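Local coordinates for protein acyl-coenzyme A oxidase 3 (Yarrowia lipolytica, PDB 5YS9) that oxidises aliphatic acyl-CoA esters to (2E)-enoyl-CoA with FAD and molecular oxygen, releasing hydrogen peroxide in peroxisomal fatty acid beta-oxidation, at residues A[326-331]-A[651-656]; A[321-325]-A[355-359]; A[436-440]-A[645-649]. One frame throughout, in Å; residues are numbered along the deposited sequence.

Contact 1 (A[326-331]-A[651-656]). With FAD (flavin-adenine dinucleotide), chain D.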
# COMPACT_ATOMS: atom_id res chain seq x y z
N ARG A 326 5.02 -4.55 -19.63
CA ARG A 326 6.22 -4.69 -20.46
C ARG A 326 7.22 -5.61 -19.82
O ARG A 326 7.73 -6.52 -20.50
CB ARG A 326 6.88 -3.33 -20.74
CG ARG A 326 6.14 -2.54 -21.79
CD ARG A 326 6.74 -1.16 -21.92
NE ARG A 326 5.87 -0.38 -22.78
CZ ARG A 326 6.06 0.89 -23.16
NH1 ARG A 326 7.09 1.59 -22.72
NH2 ARG A 326 5.15 1.45 -23.97
N TYR A 327 7.48 -5.41 -18.52
CA TYR A 327 8.24 -6.40 -17.75
C TYR A 327 7.67 -7.79 -17.94
O TYR A 327 8.38 -8.72 -18.29
CB TYR A 327 8.25 -6.10 -16.26
CG TYR A 327 9.17 -6.99 -15.46
CD1 TYR A 327 10.53 -6.98 -15.69
CD2 TYR A 327 8.69 -7.80 -14.48
CE1 TYR A 327 11.39 -7.80 -15.00
CE2 TYR A 327 9.54 -8.63 -13.78
CZ TYR A 327 10.90 -8.62 -14.03
OH TYR A 327 11.76 -9.41 -13.30
N ALA A 328 6.38 -7.94 -17.73
CA ALA A 328 5.77 -9.25 -17.87
C ALA A 328 6.00 -9.94 -19.24
O ALA A 328 6.04 -11.18 -19.31
CB ALA A 328 4.29 -9.12 -17.58
N CYS A 329 6.11 -9.15 -20.32
CA CYS A 329 6.21 -9.71 -21.68
C CYS A 329 7.57 -10.29 -21.96
O CYS A 329 7.72 -11.14 -22.86
CB CYS A 329 5.85 -8.67 -22.74
SG CYS A 329 4.08 -8.18 -22.69
N VAL A 330 8.55 -9.84 -21.19
CA VAL A 330 9.91 -10.30 -21.34
C VAL A 330 10.44 -11.16 -20.21
O VAL A 330 11.44 -11.82 -20.38
CB VAL A 330 10.88 -9.12 -21.58
CG1 VAL A 330 10.30 -8.15 -22.57
CG2 VAL A 330 11.24 -8.43 -20.29
N ARG A 331 9.78 -11.18 -19.06
CA ARG A 331 10.34 -11.88 -17.92
C ARG A 331 9.96 -13.35 -17.88
O ARG A 331 8.81 -13.69 -17.87
CB ARG A 331 9.93 -11.21 -16.62
CG ARG A 331 10.25 -12.01 -15.37
CD ARG A 331 11.72 -12.01 -15.02
NE ARG A 331 11.94 -12.62 -13.73
CZ ARG A 331 13.04 -12.48 -13.01
NH1 ARG A 331 14.03 -11.75 -13.46
NH2 ARG A 331 13.13 -13.06 -11.83
N TYR A 651 10.36 1.67 -23.58
CA TYR A 651 9.63 1.28 -24.76
C TYR A 651 10.26 0.11 -25.49
O TYR A 651 9.57 -0.80 -25.91
CB TYR A 651 9.55 2.48 -25.70
CG TYR A 651 8.79 2.22 -26.96
CD1 TYR A 651 7.44 2.44 -27.03
CD2 TYR A 651 9.43 1.74 -28.09
CE1 TYR A 651 6.74 2.20 -28.17
CE2 TYR A 651 8.73 1.50 -29.24
CZ TYR A 651 7.38 1.73 -29.27
OH TYR A 651 6.67 1.50 -30.40
N ASP A 652 11.58 0.12 -25.63
CA ASP A 652 12.27 -0.92 -26.38
C ASP A 652 12.30 -2.29 -25.72
O ASP A 652 12.54 -3.28 -26.37
CB ASP A 652 13.63 -0.45 -26.90
CG ASP A 652 14.72 -0.50 -25.88
OD1 ASP A 652 14.45 -0.67 -24.70
OD2 ASP A 652 15.87 -0.35 -26.27
N GLY A 653 12.04 -2.34 -24.43
CA GLY A 653 11.95 -3.60 -23.74
C GLY A 653 13.25 -4.22 -23.31
O GLY A 653 13.26 -5.36 -22.91
N ASP A 654 14.34 -3.49 -23.38
CA ASP A 654 15.63 -4.01 -22.98
C ASP A 654 15.80 -3.88 -21.47
O ASP A 654 16.62 -3.14 -20.99
CB ASP A 654 16.72 -3.23 -23.69
CG ASP A 654 17.86 -4.09 -24.12
OD1 ASP A 654 17.98 -5.22 -23.64
OD2 ASP A 654 18.67 -3.63 -24.93
N VAL A 655 15.03 -4.67 -20.74
CA VAL A 655 14.77 -4.47 -19.34
C VAL A 655 16.03 -4.54 -18.45
O VAL A 655 16.29 -3.64 -17.68
CB VAL A 655 13.71 -5.53 -18.93
CG1 VAL A 655 13.76 -5.95 -17.47
CG2 VAL A 655 12.33 -5.08 -19.31
N TYR A 656 16.84 -5.56 -18.65
CA TYR A 656 18.07 -5.77 -17.91
C TYR A 656 19.20 -4.82 -18.29
O TYR A 656 19.93 -4.36 -17.43
CB TYR A 656 18.51 -7.22 -18.06
CG TYR A 656 17.43 -8.16 -17.63
CD1 TYR A 656 16.84 -8.05 -16.35
CD2 TYR A 656 16.96 -9.16 -18.48
CE1 TYR A 656 15.84 -8.93 -15.95
CE2 TYR A 656 15.95 -10.04 -18.09
CZ TYR A 656 15.39 -9.92 -16.84
OH TYR A 656 14.40 -10.79 -16.48
PA FAD D . 10.23 -13.66 -10.02
O1A FAD D . 10.50 -14.94 -9.32
O2A FAD D . 10.53 -13.50 -11.46
O5B FAD D . 8.72 -13.23 -9.89
C5B FAD D . 8.37 -11.97 -10.44
C4B FAD D . 6.87 -11.90 -10.56
O4B FAD D . 6.43 -12.93 -11.43
C3B FAD D . 6.28 -12.18 -9.20
O3B FAD D . 5.22 -11.28 -8.94
C2B FAD D . 5.69 -13.55 -9.31
O2B FAD D . 4.51 -13.64 -8.54
C1B FAD D . 5.45 -13.72 -10.79
N9A FAD D . 5.68 -15.14 -11.06
C8A FAD D . 6.87 -15.74 -11.09
N7A FAD D . 6.72 -17.06 -11.33
C5A FAD D . 5.41 -17.31 -11.42
C6A FAD D . 4.56 -18.50 -11.66
N6A FAD D . 5.09 -19.72 -11.84
N1A FAD D . 3.24 -18.31 -11.68
C2A FAD D . 2.69 -17.11 -11.50
N3A FAD D . 3.39 -15.99 -11.28
C4A FAD D . 4.73 -16.04 -11.23
N1 FAD D . 18.35 -12.59 -2.43
C2 FAD D . 19.44 -13.15 -1.88
O2 FAD D . 19.83 -14.22 -2.32
N3 FAD D . 20.11 -12.60 -0.87
C4 FAD D . 19.74 -11.46 -0.34
O4 FAD D . 20.38 -10.98 0.59
C4X FAD D . 18.56 -10.77 -0.87
N5 FAD D . 18.14 -9.61 -0.37
C5X FAD D . 17.07 -9.00 -0.89
C6 FAD D . 16.69 -7.79 -0.35
C7 FAD D . 15.59 -7.14 -0.87
C7M FAD D . 15.17 -5.84 -0.28
C8 FAD D . 14.84 -7.75 -1.99
C8M FAD D . 13.65 -7.05 -2.55
C9 FAD D . 15.23 -8.96 -2.51
C9A FAD D . 16.33 -9.61 -2.01
N10 FAD D . 16.73 -10.84 -2.54
C10 FAD D . 17.87 -11.43 -1.98
C1' FAD D . 16.05 -11.49 -3.66
C2' FAD D . 14.63 -11.97 -3.36
O2' FAD D . 14.66 -13.21 -2.67
C3' FAD D . 13.82 -12.10 -4.65
O3' FAD D . 13.37 -10.81 -5.00
C4' FAD D . 12.60 -12.99 -4.57
O4' FAD D . 12.91 -14.12 -3.77
C5' FAD D . 12.18 -13.54 -5.93
O5' FAD D . 11.47 -12.63 -6.76
P FAD D . 12.01 -12.33 -8.23
O1P FAD D . 12.45 -10.92 -8.31
O2P FAD D . 12.96 -13.40 -8.59
O3P FAD D . 10.74 -12.40 -9.18
O HOH W 1 13.63 -13.18 -18.08
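Val655 lies against helix 300-330, between Tyr327 and Val330. Val655 CG2 is 3.7 Å from Val330 CG2, and Val655 CG1 meets the edge of the Tyr327 ring, 3.8 Å from Tyr327 CD1. Before it, Asp652 OD1 accepts a hydrogen bond from Asp654 N at 3.1 Å, an Asx turn that leads into helix 655-666. Gly653, with positive phi, brings its carbonyl O to 4.1 Å from Val330 CG1. Arg326 extends past this turn, so that its NH1 comes 3.3 Å from Tyr651 CA. Its charge is met by a salt bridge to Asp635. At the other end, Arg331 NH1 donates a hydrogen bond to Tyr656 OH at 3.2 Å and another to the backbone of Leu165 of the second subunit. The same guanidinium grips the FAD phosphate: Arg331 NE is 2.8 Å and Arg331 NH2 2.7 Å from FAD O2A, both hydrogen bonds. Arg331, the C-terminal domain and the second subunit thus meet at the pyrophosphate part of an acyl-CoA oxidase FAD site.

Contact 2 (A[321-325]-A[355-359])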
# COMPACT_ATOMS: atom_id res chain seq x y z
N ILE A 321 1.01 0.35 -14.76
CA ILE A 321 0.47 -0.76 -15.49
C ILE A 321 1.29 -1.00 -16.74
O ILE A 321 1.48 -2.13 -17.13
CB ILE A 321 -1.04 -0.62 -15.78
CG1 ILE A 321 -1.64 -1.97 -16.09
CG2 ILE A 321 -1.30 0.31 -16.94
CD1 ILE A 321 -1.65 -2.94 -14.95
N THR A 322 1.75 0.06 -17.38
CA THR A 322 2.67 -0.10 -18.49
C THR A 322 4.01 -0.69 -18.08
O THR A 322 4.50 -1.59 -18.73
CB THR A 322 2.87 1.19 -19.28
OG1 THR A 322 1.61 1.65 -19.76
CG2 THR A 322 3.74 0.96 -20.45
N ILE A 323 4.59 -0.22 -16.99
CA ILE A 323 5.85 -0.82 -16.47
C ILE A 323 5.69 -2.32 -16.22
O ILE A 323 6.50 -3.15 -16.74
CB ILE A 323 6.33 -0.10 -15.19
CG1 ILE A 323 6.86 1.29 -15.55
CG2 ILE A 323 7.42 -0.92 -14.47
CD1 ILE A 323 6.89 2.22 -14.35
N ALA A 324 4.64 -2.69 -15.48
CA ALA A 324 4.45 -4.12 -15.09
C ALA A 324 4.21 -5.02 -16.27
O ALA A 324 4.74 -6.13 -16.28
CB ALA A 324 3.32 -4.30 -14.10
N LEU A 325 3.42 -4.55 -17.25
CA LEU A 325 3.07 -5.35 -18.43
C LEU A 325 4.22 -5.58 -19.40
O LEU A 325 4.38 -6.68 -19.93
CB LEU A 325 1.87 -4.74 -19.17
CG LEU A 325 0.54 -5.03 -18.46
CD1 LEU A 325 -0.66 -4.30 -19.04
CD2 LEU A 325 0.25 -6.53 -18.42
N LEU A 355 -2.86 -8.54 -13.66
CA LEU A 355 -2.62 -7.27 -14.32
C LEU A 355 -3.63 -6.82 -15.35
O LEU A 355 -3.92 -5.65 -15.46
CB LEU A 355 -1.24 -7.28 -14.97
CG LEU A 355 -0.02 -7.52 -14.09
CD1 LEU A 355 1.23 -7.50 -14.95
CD2 LEU A 355 0.07 -6.49 -12.99
N LEU A 356 -4.18 -7.74 -16.12
CA LEU A 356 -5.03 -7.31 -17.25
C LEU A 356 -6.35 -6.61 -16.84
O LEU A 356 -6.76 -5.66 -17.51
CB LEU A 356 -5.28 -8.44 -18.23
CG LEU A 356 -4.00 -8.98 -18.88
CD1 LEU A 356 -4.35 -10.12 -19.83
CD2 LEU A 356 -3.17 -7.93 -19.61
N PRO A 357 -6.97 -7.03 -15.71
CA PRO A 357 -8.16 -6.34 -15.21
C PRO A 357 -7.86 -4.91 -14.78
O PRO A 357 -8.69 -4.01 -14.98
CB PRO A 357 -8.58 -7.18 -14.01
CG PRO A 357 -8.08 -8.54 -14.32
CD PRO A 357 -6.76 -8.31 -15.01
N LEU A 358 -6.64 -4.71 -14.28
CA LEU A 358 -6.22 -3.42 -13.80
C LEU A 358 -5.90 -2.52 -14.98
O LEU A 358 -6.13 -1.32 -14.91
CB LEU A 358 -5.03 -3.57 -12.85
CG LEU A 358 -5.27 -4.51 -11.63
CD1 LEU A 358 -4.08 -4.66 -10.71
CD2 LEU A 358 -6.43 -3.99 -10.82
N LEU A 359 -5.38 -3.10 -16.06
CA LEU A 359 -5.25 -2.41 -17.34
C LEU A 359 -6.65 -2.01 -17.80
O LEU A 359 -6.83 -0.92 -18.27
CB LEU A 359 -4.56 -3.29 -18.40
CG LEU A 359 -4.60 -2.74 -19.84
CD1 LEU A 359 -3.66 -1.55 -19.98
CD2 LEU A 359 -4.35 -3.78 -20.95
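Two helix segments run nearly antiparallel, at 151°, with their axes 10.4 Å apart. The gap is filled by aliphatic side chains, and no hydrogen bond crosses it. Ile321 is one bump. Ile321 CD1 reaches over the backbone of 355-359, 3.6 Å from Leu355 O and 4.0 Å from Leu358 CB. Ile321 CG1 lies 3.8 Å from Leu359 CA, so the side chain fits into the hollow between Leu355, Leu358 and Leu359. Leu355 is the bump from the other side. Leu355 CD1 enters the shallow place above Ala324, 3.9 Å from Ala324 CB, and rests 3.7 Å from Leu325 CD2. The small alanine lets this leucine come close to the opposite helix. Leu325 settles among three leucines: besides Leu355, its CD2 is 3.9 Å from Leu356 CD2 and its CD1 is 4.1 Å from Leu359 CB. The contact joins helix 300-330 to helix 349-385 in the helical C-alpha1 region. Helix 391-428 packs on Ile321, Ala324 and Leu358 through residues such as Cys426 and Ile422. Helix 630-635 touches Leu325 and Leu359, while Leu356 and Pro357 face helix 579-596.

Contact 3 (A[436-440]-A[645-649])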
# COMPACT_ATOMS: atom_id res chain seq x y z
N SER A 436 13.14 -1.83 -6.32
CA SER A 436 14.18 -0.88 -6.71
C SER A 436 13.58 0.50 -6.82
O SER A 436 12.67 0.71 -7.61
CB SER A 436 14.86 -1.25 -8.04
OG SER A 436 15.53 -0.11 -8.59
N GLY A 437 14.10 1.44 -6.05
CA GLY A 437 13.64 2.83 -6.15
C GLY A 437 13.58 3.38 -7.59
O GLY A 437 12.74 4.23 -7.90
N TYR A 438 14.47 2.93 -8.46
CA TYR A 438 14.55 3.43 -9.85
C TYR A 438 13.36 2.99 -10.71
O TYR A 438 13.07 3.60 -11.72
CB TYR A 438 15.93 3.07 -10.51
CG TYR A 438 17.05 3.53 -9.63
CD1 TYR A 438 17.19 4.90 -9.32
CD2 TYR A 438 17.92 2.62 -9.02
CE1 TYR A 438 18.18 5.34 -8.43
CE2 TYR A 438 18.92 3.06 -8.15
CZ TYR A 438 19.03 4.41 -7.87
OH TYR A 438 20.00 4.85 -7.01
N ASN A 439 12.68 1.92 -10.32
CA ASN A 439 11.50 1.53 -11.04
C ASN A 439 10.22 2.26 -10.57
O ASN A 439 9.17 1.99 -11.08
CB ASN A 439 11.39 0.04 -11.06
CG ASN A 439 12.50 -0.59 -11.87
OD1 ASN A 439 12.74 -0.17 -13.00
ND2 ASN A 439 13.21 -1.56 -11.29
N GLY A 440 10.34 3.18 -9.61
CA GLY A 440 9.33 4.20 -9.32
C GLY A 440 8.20 3.83 -8.40
O GLY A 440 7.59 4.71 -7.80
N ASN A 645 9.89 6.66 -16.57
CA ASN A 645 10.84 6.90 -15.51
C ASN A 645 11.18 5.65 -14.72
O ASN A 645 11.31 5.69 -13.51
CB ASN A 645 10.40 8.03 -14.59
CG ASN A 645 11.56 8.72 -13.90
OD1 ASN A 645 11.37 9.43 -12.95
ND2 ASN A 645 12.76 8.51 -14.39
N ALA A 646 11.28 4.53 -15.42
CA ALA A 646 11.70 3.28 -14.84
C ALA A 646 12.40 2.47 -15.91
O ALA A 646 11.85 2.30 -16.98
CB ALA A 646 10.51 2.54 -14.28
N PRO A 647 13.56 1.91 -15.63
CA PRO A 647 14.32 1.18 -16.64
C PRO A 647 13.63 -0.06 -17.18
O PRO A 647 13.73 -0.34 -18.36
CB PRO A 647 15.59 0.76 -15.90
CG PRO A 647 15.47 1.26 -14.52
CD PRO A 647 14.39 2.28 -14.49
N ILE A 648 12.97 -0.81 -16.33
CA ILE A 648 12.29 -2.03 -16.73
C ILE A 648 11.06 -1.76 -17.59
O ILE A 648 10.56 -2.64 -18.26
CB ILE A 648 12.00 -2.95 -15.52
CG1 ILE A 648 11.03 -2.29 -14.55
CG2 ILE A 648 13.29 -3.31 -14.81
CD1 ILE A 648 10.59 -3.20 -13.44
N GLY A 649 10.55 -0.54 -17.54
CA GLY A 649 9.42 -0.12 -18.34
C GLY A 649 9.66 0.63 -19.64
O GLY A 649 8.73 1.13 -20.23
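This is a buried loop-to-loop contact between the C-alpha1 and the C-terminal helical regions of the acyl-CoA oxidase fold. A short 3-10 turn, 437-439, leads into helix 441-448 and meets the loop that joins helix 641-644 to helix 655-666. An ST turn starts the first segment: Ser436 OG accepts from Tyr438 N at 3.2 Å. The backbones come close where Asn439 CA is 4.2 Å from Ala646 CA, an approach eased by the small alanine side chain. Ala646 CB packs 3.5 Å from Asn439 O, and Ala646 CA makes a CA-H...O contact to Tyr438 O at 3.4 Å. Pro647 CD lies 3.3 Å from the same Tyr438 O. The Tyr438 ring leads away from this loop, and its hydroxyl bonds to Asp75 and to the backbone of Lys252 of the second subunit. Asn439 spans the gap with its amide, whose ND2 bonds to the His433 carbonyl. On its other side, Asn439 OD1 accepts a weak, nearly straight hydrogen bond from Ile648 N at 3.4 Å.

Overall arrangement
Contacts 1 and 2 occupy successive parts of helix 300-330, with centres about 13 Å apart. Contact 2 joins that helix to helix 349-385; contact 1 joins residues 326-331 to the C-terminal region. Contact 3 lies beside both, its centre about 12 Å from that of contact 1 and 15 Å from that of contact 2. Arg326 NH1 is 3.0 Å from Gly649 O, a probable hydrogen bond between contacts 1 and 3. Ile323 links contacts 2 and 3: its CD1 is 3.6 Å from Ala646 CB. Contact 1 binds FAD directly through Arg331. The side chain of Leu355 is about 8 Å from FAD and that of Ile648 about 9 Å. Contacts 1 and 3 also touch the second subunit.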